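Lactaldehyde dehydrogenase (Escherichia coli, PDB 2IMP) catalyses the irreversible NAD-dependent oxidation of L-lactaldehyde to L-lactate, and also oxidises glycolaldehyde to glycolate, serving the breakdown of L-fucose and L-rhamnose. Local coordinates at residues 344-355 with 367-378. Residues are numbered along the deposited sequence; the frame is centred on the assembly and turned at random.
Sequences AVEEGARVAFGG and PTLLLDVRQEMS
Arg350 and Leu371 form a hydrogen-bonded antiparallel pair, Arg350 N giving to Leu371 O at 2.8 Å and Leu371 N to Arg350 O at 2.7 Å. From this pair the Arg350 side chain crosses Asp372 at a slant: CB lies 3.5 Å from Asp372 OD2, CG a little farther, and CD and NE pass close by the same oxygen. With CG anti to the backbone N (chi1 -157°) and a bend at chi3, the guanidinium sets one face over OD2, its plane perpendicular to the carboxylate; NH1 closes a salt bridge to OD2 at 2.7 Å, while NH2 turns to Leu371 CD1. Farther along, Ala352 and Phe353 stand opposite Leu369 in a classic beta bulge; Ala352 N bonds to Leu369 O, which Phe353 N reaches only weakly. Thr368 OG1, also bonded to Pro366 O, accepts a bond from Gly355 N at 2.9 Å. A valine at Thr368 would probably leave the Gly355 amide without this acceptor and the turn after Phe353 less firmly held. Met377 SD packs on Ala349 CB at 4.2 Å, an apolar contact. Helix 331-346 thus passes through a Schellman turn at Gly348 into an antiparallel edge strand, added within this chain to the mixed sheet where 368-371 pairs in parallel with 388-394.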
loop_
_atom_site.group_PDB
_atom_site.type_symbol
_atom_site.label_atom_id
_atom_site.label_comp_id
_atom_site.label_asym_id
_atom_site.label_seq_id
_atom_site.Cartn_x
_atom_site.Cartn_y
_atom_site.Cartn_z
ATOM N N ALA A 344 46.364 -6.272 14.156
ATOM C CA ALA A 344 46.138 -4.840 14.110
ATOM C C ALA A 344 47.341 -4.061 14.669
ATOM O O ALA A 344 47.835 -3.124 14.043
ATOM C CB ALA A 344 44.876 -4.487 14.891
ATOM N N VAL A 345 47.799 -4.470 15.850
ATOM C CA VAL A 345 48.946 -3.829 16.474
ATOM C C VAL A 345 50.197 -3.882 15.573
ATOM O O VAL A 345 50.838 -2.862 15.323
ATOM C CB VAL A 345 49.279 -4.486 17.834
ATOM C CG1 VAL A 345 50.467 -3.785 18.478
ATOM C CG2 VAL A 345 48.069 -4.417 18.752
ATOM N N GLU A 346 50.515 -5.079 15.088
ATOM C CA GLU A 346 51.658 -5.260 14.204
ATOM C C GLU A 346 51.582 -4.349 12.966
ATOM O O GLU A 346 52.599 -3.884 12.454
ATOM C CB GLU A 346 51.750 -6.719 13.751
ATOM C CG GLU A 346 51.767 -7.723 14.893
ATOM C CD GLU A 346 51.871 -9.159 14.407
ATOM O OE1 GLU A 346 51.093 -9.540 13.506
ATOM O OE2 GLU A 346 52.724 -9.909 14.931
ATOM N N GLU A 347 50.361 -4.108 12.506
ATOM C CA GLU A 347 50.136 -3.256 11.351
ATOM C C GLU A 347 50.256 -1.749 11.660
ATOM O O GLU A 347 50.241 -0.917 10.751
ATOM C CB GLU A 347 48.764 -3.560 10.741
ATOM C CG GLU A 347 48.687 -4.915 10.046
ATOM C CD GLU A 347 47.295 -5.244 9.532
ATOM O OE1 GLU A 347 46.694 -4.396 8.836
ATOM O OE2 GLU A 347 46.805 -6.359 9.817
ATOM N N GLY A 348 50.373 -1.417 12.943
ATOM C CA GLY A 348 50.510 -0.022 13.326
ATOM C C GLY A 348 49.452 0.513 14.273
ATOM O O GLY A 348 49.513 1.675 14.677
ATOM N N ALA A 349 48.482 -0.323 14.628
ATOM C CA ALA A 349 47.419 0.097 15.534
ATOM C C ALA A 349 47.914 0.445 16.954
ATOM O O ALA A 349 48.693 -0.295 17.553
ATOM C CB ALA A 349 46.347 -0.986 15.610
ATOM N N ARG A 350 47.446 1.572 17.476
ATOM C CA ARG A 350 47.844 2.021 18.801
ATOM C C ARG A 350 46.859 1.604 19.926
ATOM O O ARG A 350 45.725 2.081 19.977
ATOM C CB ARG A 350 48.001 3.546 18.788
ATOM C CG ARG A 350 48.903 4.106 19.878
ATOM C CD ARG A 350 49.022 5.620 19.764
ATOM N NE ARG A 350 47.816 6.306 20.226
ATOM C CZ ARG A 350 47.499 7.557 19.906
ATOM N NH1 ARG A 350 48.294 8.263 19.114
ATOM N NH2 ARG A 350 46.392 8.107 20.384
ATOM N N VAL A 351 47.302 0.712 20.808
ATOM C CA VAL A 351 46.458 0.258 21.908
ATOM C C VAL A 351 46.266 1.295 23.043
ATOM O O VAL A 351 47.145 1.480 23.890
ATOM C CB VAL A 351 47.009 -1.038 22.536
ATOM C CG1 VAL A 351 46.129 -1.462 23.697
ATOM C CG2 VAL A 351 47.069 -2.137 21.490
ATOM N N ALA A 352 45.114 1.958 23.040
ATOM C CA ALA A 352 44.800 2.956 24.054
ATOM C C ALA A 352 44.168 2.358 25.323
ATOM O O ALA A 352 44.005 3.044 26.333
ATOM C CB ALA A 352 43.877 4.011 23.467
ATOM N N PHE A 353 43.822 1.076 25.245
ATOM C CA PHE A 353 43.208 0.364 26.358
ATOM C C PHE A 353 42.913 -1.121 26.047
ATOM O O PHE A 353 42.475 -1.454 24.946
ATOM C CB PHE A 353 41.912 1.066 26.779
ATOM C CG PHE A 353 41.331 0.548 28.061
ATOM C CD1 PHE A 353 42.088 0.548 29.230
ATOM C CD2 PHE A 353 40.037 0.040 28.101
ATOM C CE1 PHE A 353 41.567 0.053 30.425
ATOM C CE2 PHE A 353 39.500 -0.459 29.289
ATOM C CZ PHE A 353 40.269 -0.456 30.455
ATOM N N GLY A 354 43.162 -1.990 27.023
ATOM C CA GLY A 354 42.927 -3.410 26.833
ATOM C C GLY A 354 43.981 -4.018 25.930
ATOM O O GLY A 354 45.175 -3.830 26.154
ATOM N N GLY A 355 43.541 -4.755 24.914
ATOM C CA GLY A 355 44.470 -5.364 23.977
ATOM C C GLY A 355 45.195 -6.605 24.463
ATOM O O GLY A 355 46.133 -7.072 23.817
ATOM N N PRO A 367 37.699 -4.987 27.411
ATOM C CA PRO A 367 37.254 -3.964 26.473
ATOM C C PRO A 367 38.538 -3.357 25.874
ATOM O O PRO A 367 39.405 -2.868 26.601
ATOM C CB PRO A 367 36.503 -2.986 27.369
ATOM C CG PRO A 367 35.888 -3.892 28.379
ATOM C CD PRO A 367 37.031 -4.827 28.715
ATOM N N THR A 368 38.653 -3.409 24.557
ATOM C CA THR A 368 39.841 -2.904 23.900
ATOM C C THR A 368 39.614 -1.713 22.963
ATOM O O THR A 368 38.724 -1.730 22.115
ATOM C CB THR A 368 40.523 -4.035 23.115
ATOM O OG1 THR A 368 40.855 -5.097 24.019
ATOM C CG2 THR A 368 41.781 -3.536 22.426
ATOM N N LEU A 369 40.425 -0.680 23.148
ATOM C CA LEU A 369 40.351 0.513 22.325
ATOM C C LEU A 369 41.602 0.694 21.449
ATOM O O LEU A 369 42.713 0.826 21.963
ATOM C CB LEU A 369 40.165 1.747 23.207
ATOM C CG LEU A 369 40.135 3.092 22.480
ATOM C CD1 LEU A 369 39.010 3.100 21.457
ATOM C CD2 LEU A 369 39.952 4.212 23.489
ATOM N N LEU A 370 41.409 0.680 20.135
ATOM C CA LEU A 370 42.520 0.839 19.211
ATOM C C LEU A 370 42.511 2.176 18.454
ATOM O O LEU A 370 41.513 2.547 17.835
ATOM C CB LEU A 370 42.536 -0.320 18.211
ATOM C CG LEU A 370 42.598 -1.722 18.829
ATOM C CD1 LEU A 370 42.582 -2.771 17.728
ATOM C CD2 LEU A 370 43.852 -1.857 19.677
ATOM N N LEU A 371 43.627 2.896 18.529
ATOM C CA LEU A 371 43.746 4.175 17.848
ATOM C C LEU A 371 44.728 4.141 16.656
ATOM O O LEU A 371 45.350 3.118 16.385
ATOM C CB LEU A 371 44.160 5.264 18.846
ATOM C CG LEU A 371 43.302 5.400 20.115
ATOM C CD1 LEU A 371 43.706 6.671 20.866
ATOM C CD2 LEU A 371 41.820 5.456 19.754
ATOM N N ASP A 372 44.859 5.263 15.961
ATOM C CA ASP A 372 45.739 5.327 14.802
ATOM C C ASP A 372 45.531 4.162 13.816
ATOM O O ASP A 372 46.471 3.682 13.183
ATOM C CB ASP A 372 47.206 5.371 15.239
ATOM C CG ASP A 372 47.540 6.631 16.006
ATOM O OD1 ASP A 372 47.085 7.717 15.583
ATOM O OD2 ASP A 372 48.261 6.540 17.023
ATOM N N VAL A 373 44.286 3.708 13.726
ATOM C CA VAL A 373 43.928 2.636 12.817
ATOM C C VAL A 373 43.698 3.160 11.390
ATOM O O VAL A 373 43.224 4.279 11.205
ATOM C CB VAL A 373 42.646 1.912 13.288
ATOM C CG1 VAL A 373 42.306 0.776 12.335
ATOM C CG2 VAL A 373 42.838 1.381 14.700
ATOM N N ARG A 374 44.052 2.357 10.397
ATOM C CA ARG A 374 43.868 2.762 9.013
ATOM C C ARG A 374 42.789 1.948 8.277
ATOM O O ARG A 374 42.699 0.730 8.441
ATOM C CB ARG A 374 45.193 2.653 8.250
ATOM C CG ARG A 374 46.302 3.550 8.776
ATOM C CD ARG A 374 47.575 3.373 7.963
ATOM N NE ARG A 374 48.667 4.211 8.455
ATOM C CZ ARG A 374 49.857 4.322 7.868
ATOM N NH1 ARG A 374 50.121 3.644 6.756
ATOM N NH2 ARG A 374 50.785 5.114 8.391
ATOM N N GLN A 375 41.971 2.640 7.488
ATOM C CA GLN A 375 40.922 1.982 6.721
ATOM C C GLN A 375 41.427 0.699 6.035
ATOM O O GLN A 375 40.676 -0.256 5.835
ATOM C CB GLN A 375 40.379 2.951 5.665
ATOM C CG GLN A 375 39.243 2.405 4.810
ATOM C CD GLN A 375 38.053 1.957 5.633
ATOM O OE1 GLN A 375 37.638 2.638 6.569
ATOM N NE2 GLN A 375 37.487 0.808 5.278
ATOM N N GLU A 376 42.715 0.711 5.703
ATOM C CA GLU A 376 43.383 -0.405 5.046
ATOM C C GLU A 376 43.489 -1.677 5.919
ATOM O O GLU A 376 43.199 -2.779 5.458
ATOM C CB GLU A 376 44.794 0.020 4.632
ATOM C CG GLU A 376 44.894 1.434 4.081
ATOM C CD GLU A 376 46.335 1.881 3.886
ATOM O OE1 GLU A 376 47.058 1.250 3.082
ATOM O OE2 GLU A 376 46.749 2.864 4.539
ATOM N N MET A 377 43.914 -1.492 7.167
ATOM C CA MET A 377 44.083 -2.591 8.115
ATOM C C MET A 377 42.980 -3.669 8.084
ATOM O O MET A 377 41.794 -3.357 7.988
ATOM C CB MET A 377 44.212 -2.036 9.539
ATOM C CG MET A 377 45.580 -1.440 9.852
ATOM S SD MET A 377 45.718 -0.715 11.507
ATOM C CE MET A 377 46.585 0.816 11.130
ATOM N N SER A 378 43.398 -4.928 8.174
ATOM C CA SER A 378 42.471 -6.052 8.151
ATOM C C SER A 378 41.424 -6.048 9.283
ATOM O O SER A 378 40.376 -6.684 9.166
ATOM C CB SER A 378 43.246 -7.373 8.181
ATOM O OG SER A 378 44.050 -7.467 9.343
#